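Local coordinates for flavin-dependent monooxygenase, oxygenase subunit HsaA (Mycobacterium tuberculosis, PDB 3AFF), which probably catalyses, as the oxygenase component of a two-component flavin-dependent monooxygenase, the ortho-hydroxylation of the phenolic secosteroid 3-HSA during cholesterol breakdown, at residues A[66-69]-A[70-74]; A[237-240]-A[241-245]; A[209-212]-A[213-217]; A[378-381]-A[382-386]; A[20-23]-A[24-28]. One frame throughout, in Å; residues are numbered along the deposited sequence.

Overall arrangement
Along the chain the order is interaction 5, 1, 3, 2, 4. Interactions 5 and 1 lie on helices 9-33 and 65-76 of the N-terminal acyl-CoA dehydrogenase-like domain; their centres are about 18 Å apart and they touch through Arg74 O and Leu20 CD2. Interaction 2, on helix 233-259, is the most central, its centre about 10 Å from that of interaction 1, with Phe69 packing on Thr239 and Ala243. Interaction 3, on helix 210-214, and interaction 4, in a C-terminal loop that meets other subunits, are about 14 Å apart and about 39 and 44 Å from interaction 5, centre to centre. Interactions 2 and 3 lie close to Trp84 and Tyr120 of the probable FMN site.

Interaction 1 of 5, residues A[66-69]-A[70-74]; sequences ALFF and EATRR
In helix 65-76, part of the acyl-CoA dehydrogenase-like N-terminal domain, Phe68 and Phe69 meet Thr72 about one turn further on. The backbone is regular here: Glu70 N, Ala71 N, Thr72 N and Arg73 N each donate to the carbonyl oxygen four residues back, and the bond from Ala71 N to Leu67 O is the straightest, 176° at the hydrogen. Phe69 O serves two donors, Arg73 N at 2.9 Å and the hydroxyl Thr72 OG1 at 2.7 Å. A chi1 of 72° tucks Thr72 OG1 between its own backbone N and carbonyl carbon, within reach of that oxygen, and turns methyl CG2 toward Phe68. There CG2 of Thr72 stands over one face of the Phe68 ring, 4.2 Å from its centroid and 27° off the normal, which meets the criteria of a CH-pi contact. The Phe69 ring, by contrast, presents an edge to Thr72 OG1.

Elsewhere on the helix Glu70 binds two arginines. Arg73 grips its carboxylate side-on, NH2 to OE1 of Glu70 at 2.9 Å and NE to OE2 of Glu70 at 3.2 Å, while Arg74 NE reaches the anti lone pair of Glu70 OE1 at 2.8 Å. Second partners extend the network: Arg74 forms a salt bridge with Asp17 of helix 9-33, and Arg73 makes cation-pi contacts with Tyr250 and Trp294. Phe69 meanwhile packs on helix 233-259. Taken together, these are an i to i+3 and i+4 salt-bridge network and a threonine bonded back to the preceding turn, on one helix of an acyl-CoA dehydrogenase-like helical bundle.

Interaction 2 of 5, residues A[237-240]-A[241-245]; sequences HPTT and ISAPI
Thr240 and Ile241 leave the helix in much the same direction, with Ile241 CD1 3.7 Å from Thr240 C. The isoleucine is the unusual conformer: CG1 is placed beside the backbone N, but chi2 is -19°, so the terminal methyl is nearly eclipsed rather than staggered. The exact place of the Thr240 methyl is doubtful, because it sits too close to a carbonyl oxygen in the model. Pro238 O takes Ser242 N at 3.0 Å in the carbonyl plane, and also Ile241 N at 3.0 Å from above that plane. With chi1 near -54°, Thr239 keeps its hydroxyl beside its own backbone N, where OG1 lies in hydrogen-bonding reach of Thr235 O and Gln326 OE1, two acceptors that must share its one proton, while its CG2 comes within 4.4 Å of Ala243 CB. Pro244 has no N-H to give; its CD instead lies 3.0 Å from Thr240 O, an oxygen that bonds to Ser87 OG, and the helix kinks there. Around this buried turn, Thr239 and Ala243 pack on helices 65-76 and 286-309, Ile241 rests on Trp84, probably part of the FMN site, and Ile88 of helix 80-96, and Pro238 and Ile245 face helix 316-342.

Interaction 3 of 5, residues A[209-212]-A[213-217]; sequences SYKA and MNDHT
Tyr210 and Met213 run side by side on the short helix 210-214, the methyl CE of Met213 3.4 Å from CD1 of the Tyr210 ring and approaching it obliquely. A bend at chi3 of 58° brings that methyl round to the ring. Several of the polar atoms have clear partners. At the start, Ser209 is the N-cap: its OG accepts Lys211 N at 3.2 Å and is hydrogen-bonded to Asp165 as well. Ser209 O then takes Met213 N at 3.1 Å, and Tyr210 O takes Asn214 N at 3.0 Å. Asn214 ND2 also lies near Tyr210 O, but at a poor angle; its hydrogen bond is to Thr392 OG1. Lys211 O receives Asp215 N at 2.6 Å.

The C-terminal end closes as a Schellman motif. His216 has a positive phi of 65°; its N bonds to Met213 O at 3.2 Å, and Thr217 N donates to Ala212 O at 2.9 Å, in the carbonyl plane. The side chains of Lys211 and Asp215 cross without pairing, for Lys211 NZ is 5.0 Å from Asp215 OD2. The chemistry implies that Ser209 OG caps Lys211 N at the start and the Schellman pair holds the last turn, with no ion pair formed between Lys211 and Asp215; at this exposed surface their charges would probably attract each other only weakly.

Interaction 4 of 5, residues A[378-381]-A[382-386]; sequences VIFG and NHEFG
Phe380 is packed tightly against Glu384 and Phe385, whereas the backbone between them is bridged by water. On the tight side, CB of Glu384 sits over one face of the Phe380 ring, 3.9 Å from its centroid and 14° off the normal, a CH-pi contact. The Phe385 ring turns its edge toward the face of Phe380 in an offset edge-to-face pair, centroids 5.8 Å apart and planes at 66°; Phe385 CE2 is 3.8 Å from Phe380 CZ. Glu384 bends at chi2 (89°), which curls its carboxylate back over the turn, where OE1 accepts Asn382 N at 2.9 Å from the syn side, somewhat out of the carboxylate plane.

The looser side relies on solvent. One water accepts from His383 N at 2.8 Å and donates weakly to Phe380 O; another accepts from Gly381 N at 2.9 Å and lies 2.6 Å from Glu384 OE2. This loop joins helix 374-377 to helix 390-393, with Phe380 backbone-bonded to Gly390, and faces a second subunit, where Phe385 stacks on its counterpart and Asn382 OD1 bonds to Asn371 of that subunit.

Interaction 5 of 5, residues A[20-23]-A[24-28]; sequences LPEI and RDRAQ
Leu20 meets Arg24 across one turn of helix 9-33, the first helix of the acyl-CoA dehydrogenase-like N-terminal domain, where Ile23 packs on Leu75 of helix 65-76; the second segment continues as the next turn. Arg24 N donates to Leu20 O at 2.8 Å in an almost straight bond of 170° at the hydrogen. Its side chain runs back along the helix and bends at chi3, which brings the guanidinium near Pro21, with NH2 of Arg24 4.1 Å from CA of Pro21. The helix is kinked at Pro21 and Glu22, whose N atoms make no bond to the preceding turn, in Pro21 for want of an N-H, although the Pro21 carbonyl still works as an acceptor.

Asp25 follows, its N bonded to Pro21 O at 3.2 Å. With CG beside the backbone N (chi1 -68°), the carboxylate lies close to that same oxygen: Asp25 OD2 is 3.3 Å from Pro21 O, an acceptor beside an acceptor, which is probably a mildly unfavourable arrangement. Arg26 is next. Its N donates to Glu22 O at 3.3 Å, and its guanidinium lies with Glu22 O over one face. The Glu22 and Arg26 side chains extend in a common direction, but Glu22 OE1 and Arg26 NH2 stay 4.6 Å apart, too far for a salt bridge. A water closes the gap by accepting from Arg26 NH2 and donating to Glu22 OE1, while Glu39 makes a long, weak ion pair with the same nitrogen. Ala27 N bonds to Arg24 O at 3.2 Å, three residues back.

Interaction 1 of 5, residues A[66-69]-A[70-74]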
loop_
_atom_site.group_PDB
_atom_site.type_symbol
_atom_site.label_atom_id
_atom_site.label_comp_id
_atom_site.label_asym_id
_atom_site.label_seq_id
_atom_site.Cartn_x
_atom_site.Cartn_y
_atom_site.Cartn_z
ATOM N N ALA A 66 20.133 19.672 -29.689
ATOM C CA ALA A 66 20.095 18.225 -29.520
ATOM C C ALA A 66 21.112 17.487 -30.383
ATOM O O ALA A 66 21.675 16.441 -29.990
ATOM C CB ALA A 66 18.674 17.724 -29.724
ATOM N N LEU A 67 21.414 18.040 -31.568
ATOM C CA LEU A 67 22.450 17.454 -32.388
ATOM C C LEU A 67 23.825 17.638 -31.828
ATOM O O LEU A 67 24.692 16.758 -31.988
ATOM C CB LEU A 67 22.433 18.053 -33.798
ATOM C CG LEU A 67 21.157 17.694 -34.557
ATOM C CD1 LEU A 67 21.222 18.362 -35.907
ATOM C CD2 LEU A 67 20.969 16.135 -34.700
ATOM N N PHE A 68 24.097 18.811 -31.267
ATOM C CA PHE A 68 25.364 19.006 -30.581
ATOM C C PHE A 68 25.554 17.995 -29.447
ATOM O O PHE A 68 26.612 17.403 -29.344
ATOM C CB PHE A 68 25.485 20.439 -30.004
ATOM C CG PHE A 68 26.765 20.638 -29.226
ATOM C CD1 PHE A 68 27.957 20.957 -29.893
ATOM C CD2 PHE A 68 26.783 20.480 -27.831
ATOM C CE1 PHE A 68 29.123 21.132 -29.188
ATOM C CE2 PHE A 68 27.971 20.630 -27.125
ATOM C CZ PHE A 68 29.117 20.968 -27.802
ATOM N N PHE A 69 24.552 17.800 -28.588
ATOM C CA PHE A 69 24.706 16.796 -27.485
ATOM C C PHE A 69 24.866 15.334 -27.934
ATOM O O PHE A 69 25.674 14.584 -27.362
ATOM C CB PHE A 69 23.650 16.991 -26.375
ATOM C CG PHE A 69 23.755 18.328 -25.703
ATOM C CD1 PHE A 69 24.945 18.711 -25.078
ATOM C CD2 PHE A 69 22.686 19.240 -25.722
ATOM C CE1 PHE A 69 25.057 19.992 -24.457
ATOM C CE2 PHE A 69 22.771 20.496 -25.108
ATOM C CZ PHE A 69 23.953 20.899 -24.474
ATOM N N GLU A 70 24.179 14.965 -29.031
ATOM C CA GLU A 70 24.349 13.659 -29.674
ATOM C C GLU A 70 25.773 13.388 -30.137
ATOM O O GLU A 70 26.330 12.324 -29.904
ATOM C CB GLU A 70 23.351 13.523 -30.878
ATOM C CG GLU A 70 23.639 12.357 -31.803
ATOM C CD GLU A 70 23.426 10.995 -31.108
ATOM O OE1 GLU A 70 24.036 9.971 -31.595
ATOM O OE2 GLU A 70 22.694 10.986 -30.053
ATOM N N ALA A 71 26.353 14.372 -30.829
ATOM C CA ALA A 71 27.775 14.400 -31.110
ATOM C C ALA A 71 28.689 14.108 -29.923
ATOM O O ALA A 71 29.644 13.296 -30.039
ATOM C CB ALA A 71 28.130 15.804 -31.761
ATOM N N THR A 72 28.453 14.765 -28.784
ATOM C CA THR A 72 29.266 14.486 -27.595
ATOM C C THR A 72 29.038 13.088 -27.009
ATOM O O THR A 72 29.947 12.490 -26.415
ATOM C CB THR A 72 29.035 15.555 -26.471
ATOM O OG1 THR A 72 27.744 15.381 -25.876
ATOM C CG2 THR A 72 29.127 16.993 -27.085
ATOM N N ARG A 73 27.794 12.614 -27.092
ATOM C CA ARG A 73 27.426 11.243 -26.644
ATOM C C ARG A 73 28.238 10.202 -27.429
ATOM O O ARG A 73 28.872 9.313 -26.835
ATOM C CB ARG A 73 25.904 11.005 -26.821
ATOM C CG ARG A 73 25.404 9.666 -26.120
ATOM C CD ARG A 73 24.042 9.151 -26.647
ATOM N NE ARG A 73 24.050 8.913 -28.093
ATOM C CZ ARG A 73 24.625 7.845 -28.662
ATOM N NH1 ARG A 73 25.164 6.896 -27.942
ATOM N NH2 ARG A 73 24.621 7.694 -29.973
ATOM N N ARG A 74 28.254 10.334 -28.756
ATOM C CA ARG A 74 29.088 9.465 -29.633
ATOM C C ARG A 74 30.557 9.504 -29.298
ATOM O O ARG A 74 31.197 8.444 -29.094
ATOM C CB ARG A 74 28.933 9.826 -31.123
ATOM C CG ARG A 74 27.525 9.863 -31.587
ATOM C CD ARG A 74 27.415 10.066 -33.149
ATOM N NE ARG A 74 26.009 10.160 -33.530
ATOM C CZ ARG A 74 25.550 10.279 -34.781
ATOM N NH1 ARG A 74 26.375 10.300 -35.817
ATOM N NH2 ARG A 74 24.252 10.405 -34.970
#

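Interaction 2 of 5, residues A[237-240]-A[241-245]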
loop_
_atom_site.group_PDB
_atom_site.type_symbol
_atom_site.label_atom_id
_atom_site.label_comp_id
_atom_site.label_asym_id
_atom_site.label_seq_id
_atom_site.Cartn_x
_atom_site.Cartn_y
_atom_site.Cartn_z
ATOM N N HIS A 237 23.958 24.275 -19.549
ATOM C CA HIS A 237 25.156 24.145 -18.747
ATOM C C HIS A 237 25.265 22.742 -18.124
ATOM O O HIS A 237 26.298 22.083 -18.342
ATOM C CB HIS A 237 25.262 25.303 -17.681
ATOM C CG HIS A 237 26.423 25.165 -16.753
ATOM N ND1 HIS A 237 27.699 24.881 -17.197
ATOM C CD2 HIS A 237 26.513 25.297 -15.409
ATOM C CE1 HIS A 237 28.510 24.776 -16.157
ATOM N NE2 HIS A 237 27.827 25.076 -15.067
ATOM N N PRO A 238 24.265 22.271 -17.348
ATOM C CA PRO A 238 24.435 20.861 -16.922
ATOM C C PRO A 238 24.376 19.779 -18.011
ATOM O O PRO A 238 25.058 18.793 -17.886
ATOM C CB PRO A 238 23.281 20.657 -15.882
ATOM C CG PRO A 238 22.290 21.585 -16.263
ATOM C CD PRO A 238 23.094 22.863 -16.669
ATOM N N THR A 239 23.572 19.949 -19.076
ATOM C CA THR A 239 23.540 18.955 -20.161
ATOM C C THR A 239 24.898 18.780 -20.744
ATOM O O THR A 239 25.255 17.692 -21.182
ATOM C CB THR A 239 22.482 19.307 -21.262
ATOM O OG1 THR A 239 21.234 19.492 -20.643
ATOM C CG2 THR A 239 22.324 18.204 -22.299
ATOM N N THR A 240 25.714 19.823 -20.732
ATOM C CA THR A 240 27.102 19.731 -21.234
ATOM C C THR A 240 27.889 18.597 -20.626
ATOM O O THR A 240 28.706 17.974 -21.325
ATOM C CB THR A 240 27.912 21.113 -20.991
ATOM O OG1 THR A 240 29.245 21.066 -21.474
ATOM C CG2 THR A 240 28.031 21.465 -19.469
ATOM N N ILE A 241 27.633 18.365 -19.332
ATOM C CA ILE A 241 28.246 17.343 -18.465
ATOM C C ILE A 241 27.477 15.979 -18.551
ATOM O O ILE A 241 28.085 14.931 -18.714
ATOM C CB ILE A 241 28.218 17.924 -16.942
ATOM C CG1 ILE A 241 29.273 18.993 -16.791
ATOM C CG2 ILE A 241 28.529 16.904 -15.858
ATOM C CD1 ILE A 241 30.338 18.946 -17.840
ATOM N N SER A 242 26.151 16.042 -18.444
ATOM C CA SER A 242 25.335 14.847 -18.416
ATOM C C SER A 242 25.377 14.079 -19.740
ATOM O O SER A 242 25.376 12.836 -19.708
ATOM C CB SER A 242 23.905 15.167 -18.058
ATOM O OG SER A 242 23.843 15.795 -16.767
ATOM N N ALA A 243 25.364 14.787 -20.882
ATOM C CA ALA A 243 25.447 14.083 -22.139
ATOM C C ALA A 243 26.673 13.179 -22.346
ATOM O O ALA A 243 26.506 12.018 -22.760
ATOM C CB ALA A 243 25.198 14.968 -23.288
ATOM N N PRO A 244 27.911 13.677 -22.137
ATOM C CA PRO A 244 28.983 12.746 -22.288
ATOM C C PRO A 244 29.009 11.647 -21.206
ATOM O O PRO A 244 29.529 10.558 -21.466
ATOM C CB PRO A 244 30.227 13.653 -22.248
ATOM C CG PRO A 244 29.792 14.801 -21.456
ATOM C CD PRO A 244 28.433 15.042 -21.948
ATOM N N ILE A 245 28.481 11.922 -20.011
ATOM C CA ILE A 245 28.403 10.869 -18.980
ATOM C C ILE A 245 27.465 9.797 -19.522
ATOM O O ILE A 245 27.771 8.608 -19.433
ATOM C CB ILE A 245 27.904 11.415 -17.595
ATOM C CG1 ILE A 245 29.021 12.246 -16.916
ATOM C CG2 ILE A 245 27.452 10.301 -16.677
ATOM C CD1 ILE A 245 28.488 13.119 -15.825
#

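Interaction 3 of 5, residues A[209-212]-A[213-217]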
loop_
_atom_site.group_PDB
_atom_site.type_symbol
_atom_site.label_atom_id
_atom_site.label_comp_id
_atom_site.label_asym_id
_atom_site.label_seq_id
_atom_site.Cartn_x
_atom_site.Cartn_y
_atom_site.Cartn_z
ATOM N N SER A 209 26.944 38.996 -17.190
ATOM C CA SER A 209 26.206 38.671 -15.976
ATOM C C SER A 209 25.241 37.484 -16.202
ATOM O O SER A 209 24.650 37.337 -17.289
ATOM C CB SER A 209 25.429 39.925 -15.615
ATOM O OG SER A 209 24.599 39.756 -14.486
ATOM N N TYR A 210 25.096 36.655 -15.183
ATOM C CA TYR A 210 24.102 35.558 -15.180
ATOM C C TYR A 210 22.704 36.168 -15.233
ATOM O O TYR A 210 21.813 35.591 -15.872
ATOM C CB TYR A 210 24.251 34.732 -13.912
ATOM C CG TYR A 210 25.342 33.696 -13.962
ATOM C CD1 TYR A 210 26.255 33.654 -15.037
ATOM C CD2 TYR A 210 25.454 32.727 -12.960
ATOM C CE1 TYR A 210 27.252 32.691 -15.106
ATOM C CE2 TYR A 210 26.512 31.725 -13.024
ATOM C CZ TYR A 210 27.383 31.752 -14.075
ATOM O OH TYR A 210 28.385 30.837 -14.192
ATOM N N LYS A 211 22.522 37.370 -14.644
ATOM C CA LYS A 211 21.236 38.004 -14.664
ATOM C C LYS A 211 20.815 38.316 -16.137
ATOM O O LYS A 211 19.712 37.939 -16.604
ATOM C CB LYS A 211 21.270 39.221 -13.773
ATOM C CG LYS A 211 19.956 40.018 -13.829
ATOM C CD LYS A 211 20.036 41.412 -13.190
ATOM C CE LYS A 211 18.609 41.893 -12.803
ATOM N NZ LYS A 211 17.826 40.793 -12.013
ATOM N N ALA A 212 21.728 38.950 -16.876
ATOM C CA ALA A 212 21.540 39.311 -18.263
ATOM C C ALA A 212 21.281 38.129 -19.181
ATOM O O ALA A 212 20.421 38.187 -20.070
ATOM C CB ALA A 212 22.782 40.177 -18.779
ATOM N N MET A 213 22.045 37.062 -19.015
ATOM C CA MET A 213 21.802 35.835 -19.759
ATOM C C MET A 213 20.345 35.335 -19.464
ATOM O O MET A 213 19.513 35.114 -20.395
ATOM C CB MET A 213 22.915 34.868 -19.347
ATOM C CG MET A 213 23.000 33.513 -19.962
ATOM S SD MET A 213 24.781 33.088 -19.964
ATOM C CE MET A 213 25.098 33.232 -18.155
ATOM N N ASN A 214 19.985 35.251 -18.192
ATOM C CA ASN A 214 18.677 34.712 -17.837
ATOM C C ASN A 214 17.511 35.677 -18.157
ATOM O O ASN A 214 16.405 35.235 -18.470
ATOM C CB ASN A 214 18.691 34.311 -16.375
ATOM C CG ASN A 214 19.664 33.173 -16.079
ATOM O OD1 ASN A 214 20.099 32.402 -16.973
ATOM N ND2 ASN A 214 19.989 33.029 -14.799
ATOM N N ASP A 215 17.792 36.985 -18.116
ATOM C CA ASP A 215 16.935 38.099 -18.569
ATOM C C ASP A 215 16.559 38.147 -20.024
ATOM O O ASP A 215 15.730 38.969 -20.375
ATOM C CB ASP A 215 17.749 39.442 -18.447
ATOM C CG ASP A 215 17.214 40.240 -17.422
ATOM O OD1 ASP A 215 16.155 39.703 -17.025
ATOM O OD2 ASP A 215 17.802 41.261 -16.963
ATOM N N HIS A 216 17.308 37.452 -20.877
ATOM C CA HIS A 216 17.283 37.671 -22.322
ATOM C C HIS A 216 17.790 39.044 -22.712
ATOM O O HIS A 216 17.419 39.570 -23.759
ATOM C CB HIS A 216 15.894 37.418 -22.902
ATOM C CG HIS A 216 15.289 36.141 -22.405
ATOM N ND1 HIS A 216 15.661 34.907 -22.898
ATOM C CD2 HIS A 216 14.403 35.906 -21.401
ATOM C CE1 HIS A 216 15.006 33.964 -22.237
ATOM N NE2 HIS A 216 14.238 34.541 -21.321
ATOM N N THR A 217 18.684 39.599 -21.904
ATOM C CA THR A 217 19.318 40.868 -22.261
ATOM C C THR A 217 20.820 40.820 -22.581
ATOM O O THR A 217 21.436 41.860 -22.685
ATOM C CB THR A 217 18.989 41.994 -21.255
ATOM O OG1 THR A 217 19.598 41.722 -19.981
ATOM C CG2 THR A 217 17.489 42.136 -21.089
#

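Interaction 4 of 5, residues A[378-381]-A[382-386]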
loop_
_atom_site.group_PDB
_atom_site.type_symbol
_atom_site.label_atom_id
_atom_site.label_comp_id
_atom_site.label_asym_id
_atom_site.label_seq_id
_atom_site.Cartn_x
_atom_site.Cartn_y
_atom_site.Cartn_z
ATOM N N VAL A 378 20.427 27.789 -7.193
ATOM C CA VAL A 378 18.985 27.680 -7.432
ATOM C C VAL A 378 18.040 28.016 -6.205
ATOM O O VAL A 378 16.882 28.501 -6.342
ATOM C CB VAL A 378 18.874 26.276 -8.055
ATOM C CG1 VAL A 378 18.051 25.263 -7.243
ATOM C CG2 VAL A 378 18.717 26.339 -9.542
ATOM N N ILE A 379 18.572 27.792 -5.017
ATOM C CA ILE A 379 17.916 27.984 -3.734
ATOM C C ILE A 379 17.920 29.469 -3.325
ATOM O O ILE A 379 16.952 29.987 -2.734
ATOM C CB ILE A 379 18.597 26.975 -2.727
ATOM C CG1 ILE A 379 18.360 25.546 -3.249
ATOM C CG2 ILE A 379 18.093 27.076 -1.317
ATOM C CD1 ILE A 379 19.252 24.546 -2.618
ATOM N N PHE A 380 18.956 30.213 -3.710
ATOM C CA PHE A 380 19.037 31.652 -3.391
ATOM C C PHE A 380 17.886 32.486 -3.997
ATOM O O PHE A 380 17.686 32.493 -5.223
ATOM C CB PHE A 380 20.360 32.231 -3.890
ATOM C CG PHE A 380 21.577 31.777 -3.121
ATOM C CD1 PHE A 380 21.561 31.677 -1.735
ATOM C CD2 PHE A 380 22.752 31.482 -3.802
ATOM C CE1 PHE A 380 22.704 31.321 -1.036
ATOM C CE2 PHE A 380 23.885 31.109 -3.144
ATOM C CZ PHE A 380 23.864 31.009 -1.740
ATOM N N GLY A 381 17.131 33.208 -3.168
ATOM C CA GLY A 381 16.077 34.061 -3.702
ATOM C C GLY A 381 16.280 35.544 -3.474
ATOM O O GLY A 381 15.374 36.343 -3.763
ATOM N N ASN A 382 17.453 35.939 -2.975
ATOM C CA ASN A 382 17.649 37.306 -2.478
ATOM C C ASN A 382 18.953 38.002 -2.962
ATOM O O ASN A 382 19.555 38.822 -2.214
ATOM C CB ASN A 382 17.509 37.320 -0.940
ATOM C CG ASN A 382 16.052 36.927 -0.463
ATOM O OD1 ASN A 382 15.760 35.779 -0.144
ATOM N ND2 ASN A 382 15.163 37.888 -0.472
ATOM N N HIS A 383 19.387 37.672 -4.180
ATOM C CA HIS A 383 20.539 38.403 -4.786
ATOM C C HIS A 383 21.822 38.090 -4.024
ATOM O O HIS A 383 22.758 38.904 -4.031
ATOM C CB HIS A 383 20.281 39.945 -4.757
ATOM C CG HIS A 383 21.207 40.788 -5.615
ATOM N ND1 HIS A 383 21.709 40.378 -6.832
ATOM C CD2 HIS A 383 21.649 42.059 -5.449
ATOM C CE1 HIS A 383 22.416 41.351 -7.375
ATOM N NE2 HIS A 383 22.405 42.381 -6.552
ATOM N N GLU A 384 21.867 36.960 -3.299
ATOM C CA GLU A 384 23.062 36.584 -2.536
ATOM C C GLU A 384 24.256 36.573 -3.434
ATOM O O GLU A 384 24.247 35.986 -4.513
ATOM C CB GLU A 384 22.917 35.205 -1.890
ATOM C CG GLU A 384 22.054 35.269 -0.639
ATOM C CD GLU A 384 20.555 35.074 -0.923
ATOM O OE1 GLU A 384 20.118 35.159 -2.104
ATOM O OE2 GLU A 384 19.806 34.846 0.056
ATOM N N PHE A 385 25.314 37.245 -2.988
ATOM C CA PHE A 385 26.563 37.324 -3.771
ATOM C C PHE A 385 26.516 37.903 -5.192
ATOM O O PHE A 385 27.402 37.606 -6.003
ATOM C CB PHE A 385 27.280 35.970 -3.753
ATOM C CG PHE A 385 27.321 35.343 -2.400
ATOM C CD1 PHE A 385 28.196 35.828 -1.409
ATOM C CD2 PHE A 385 26.529 34.209 -2.124
ATOM C CE1 PHE A 385 28.216 35.214 -0.135
ATOM C CE2 PHE A 385 26.540 33.607 -0.928
ATOM C CZ PHE A 385 27.383 34.083 0.105
ATOM N N GLY A 386 25.506 38.729 -5.491
ATOM C CA GLY A 386 25.323 39.264 -6.794
ATOM C C GLY A 386 24.564 38.393 -7.748
ATOM O O GLY A 386 24.317 38.801 -8.887
HETATM O O HOH W 1 19.147 35.326 -5.640
HETATM O O HOH W 2 17.802 33.187 -0.326
#

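Interaction 5 of 5, residues A[20-23]-A[24-28]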
loop_
_atom_site.group_PDB
_atom_site.type_symbol
_atom_site.label_atom_id
_atom_site.label_comp_id
_atom_site.label_asym_id
_atom_site.label_seq_id
_atom_site.Cartn_x
_atom_site.Cartn_y
_atom_site.Cartn_z
ATOM N N LEU A 20 35.297 7.921 -35.010
ATOM C CA LEU A 20 35.221 7.164 -33.762
ATOM C C LEU A 20 36.240 6.043 -33.620
ATOM O O LEU A 20 36.881 5.919 -32.559
ATOM C CB LEU A 20 33.784 6.700 -33.430
ATOM C CG LEU A 20 32.687 7.768 -33.267
ATOM C CD1 LEU A 20 31.424 7.132 -32.779
ATOM C CD2 LEU A 20 33.072 8.916 -32.332
ATOM N N PRO A 21 36.436 5.226 -34.682
ATOM C CA PRO A 21 37.462 4.187 -34.565
ATOM C C PRO A 21 38.857 4.682 -34.139
ATOM O O PRO A 21 39.453 4.056 -33.264
ATOM C CB PRO A 21 37.471 3.561 -35.963
ATOM C CG PRO A 21 36.084 3.733 -36.439
ATOM C CD PRO A 21 35.738 5.145 -35.979
ATOM N N GLU A 22 39.351 5.782 -34.734
ATOM C CA GLU A 22 40.646 6.405 -34.404
ATOM C C GLU A 22 40.694 6.946 -32.979
ATOM O O GLU A 22 41.721 6.862 -32.316
ATOM C CB GLU A 22 40.938 7.600 -35.321
ATOM C CG GLU A 22 41.512 7.301 -36.744
ATOM C CD GLU A 22 41.427 8.537 -37.741
ATOM O OE1 GLU A 22 40.592 9.478 -37.537
ATOM O OE2 GLU A 22 42.230 8.550 -38.725
ATOM N N ILE A 23 39.595 7.561 -32.538
ATOM C CA ILE A 23 39.516 8.086 -31.181
ATOM C C ILE A 23 39.536 6.941 -30.201
ATOM O O ILE A 23 40.268 6.999 -29.236
ATOM C CB ILE A 23 38.336 9.116 -30.964
ATOM C CG1 ILE A 23 38.610 10.396 -31.786
ATOM C CG2 ILE A 23 38.189 9.505 -29.460
ATOM C CD1 ILE A 23 37.386 11.111 -32.221
ATOM N N ARG A 24 38.768 5.887 -30.471
ATOM C CA ARG A 24 38.759 4.701 -29.584
ATOM C C ARG A 24 40.160 4.110 -29.374
ATOM O O ARG A 24 40.537 3.782 -28.245
ATOM C CB ARG A 24 37.758 3.626 -30.068
ATOM C CG ARG A 24 37.500 2.440 -29.064
ATOM C CD ARG A 24 36.773 1.246 -29.718
ATOM N NE ARG A 24 35.447 1.603 -30.264
ATOM C CZ ARG A 24 35.073 1.512 -31.551
ATOM N NH1 ARG A 24 33.848 1.907 -31.917
ATOM N NH2 ARG A 24 35.901 1.029 -32.493
ATOM N N ASP A 25 40.935 4.035 -30.457
ATOM C CA ASP A 25 42.241 3.397 -30.429
ATOM C C ASP A 25 43.214 4.174 -29.567
ATOM O O ASP A 25 43.994 3.575 -28.822
ATOM C CB ASP A 25 42.821 3.231 -31.855
ATOM C CG ASP A 25 42.039 2.227 -32.715
ATOM O OD1 ASP A 25 42.273 2.224 -33.951
ATOM O OD2 ASP A 25 41.210 1.444 -32.182
ATOM N N ARG A 26 43.131 5.506 -29.667
ATOM C CA ARG A 26 43.960 6.477 -28.938
ATOM C C ARG A 26 43.619 6.577 -27.418
ATOM O O ARG A 26 44.369 7.172 -26.644
ATOM C CB ARG A 26 43.747 7.841 -29.604
ATOM C CG ARG A 26 44.948 8.670 -29.835
ATOM C CD ARG A 26 44.613 9.853 -30.686
ATOM N NE ARG A 26 44.536 9.548 -32.109
ATOM C CZ ARG A 26 43.744 10.164 -32.992
ATOM N NH1 ARG A 26 42.931 11.125 -32.613
ATOM N NH2 ARG A 26 43.747 9.803 -34.269
ATOM N N ALA A 27 42.499 5.984 -26.994
ATOM C CA ALA A 27 41.974 6.157 -25.612
ATOM C C ALA A 27 42.976 6.012 -24.448
ATOM O O ALA A 27 42.961 6.823 -23.528
ATOM C CB ALA A 27 40.734 5.286 -25.391
ATOM N N GLN A 28 43.852 5.010 -24.485
ATOM C CA GLN A 28 44.842 4.841 -23.418
ATOM C C GLN A 28 45.930 5.895 -23.555
ATOM O O GLN A 28 46.400 6.428 -22.540
ATOM C CB GLN A 28 45.451 3.420 -23.382
ATOM C CG GLN A 28 46.508 3.197 -22.266
ATOM C CD GLN A 28 45.937 3.189 -20.787
ATOM O OE1 GLN A 28 45.085 2.349 -20.414
ATOM N NE2 GLN A 28 46.447 4.107 -19.949
HETATM O O HOH W 3 41.794 11.371 -35.398
#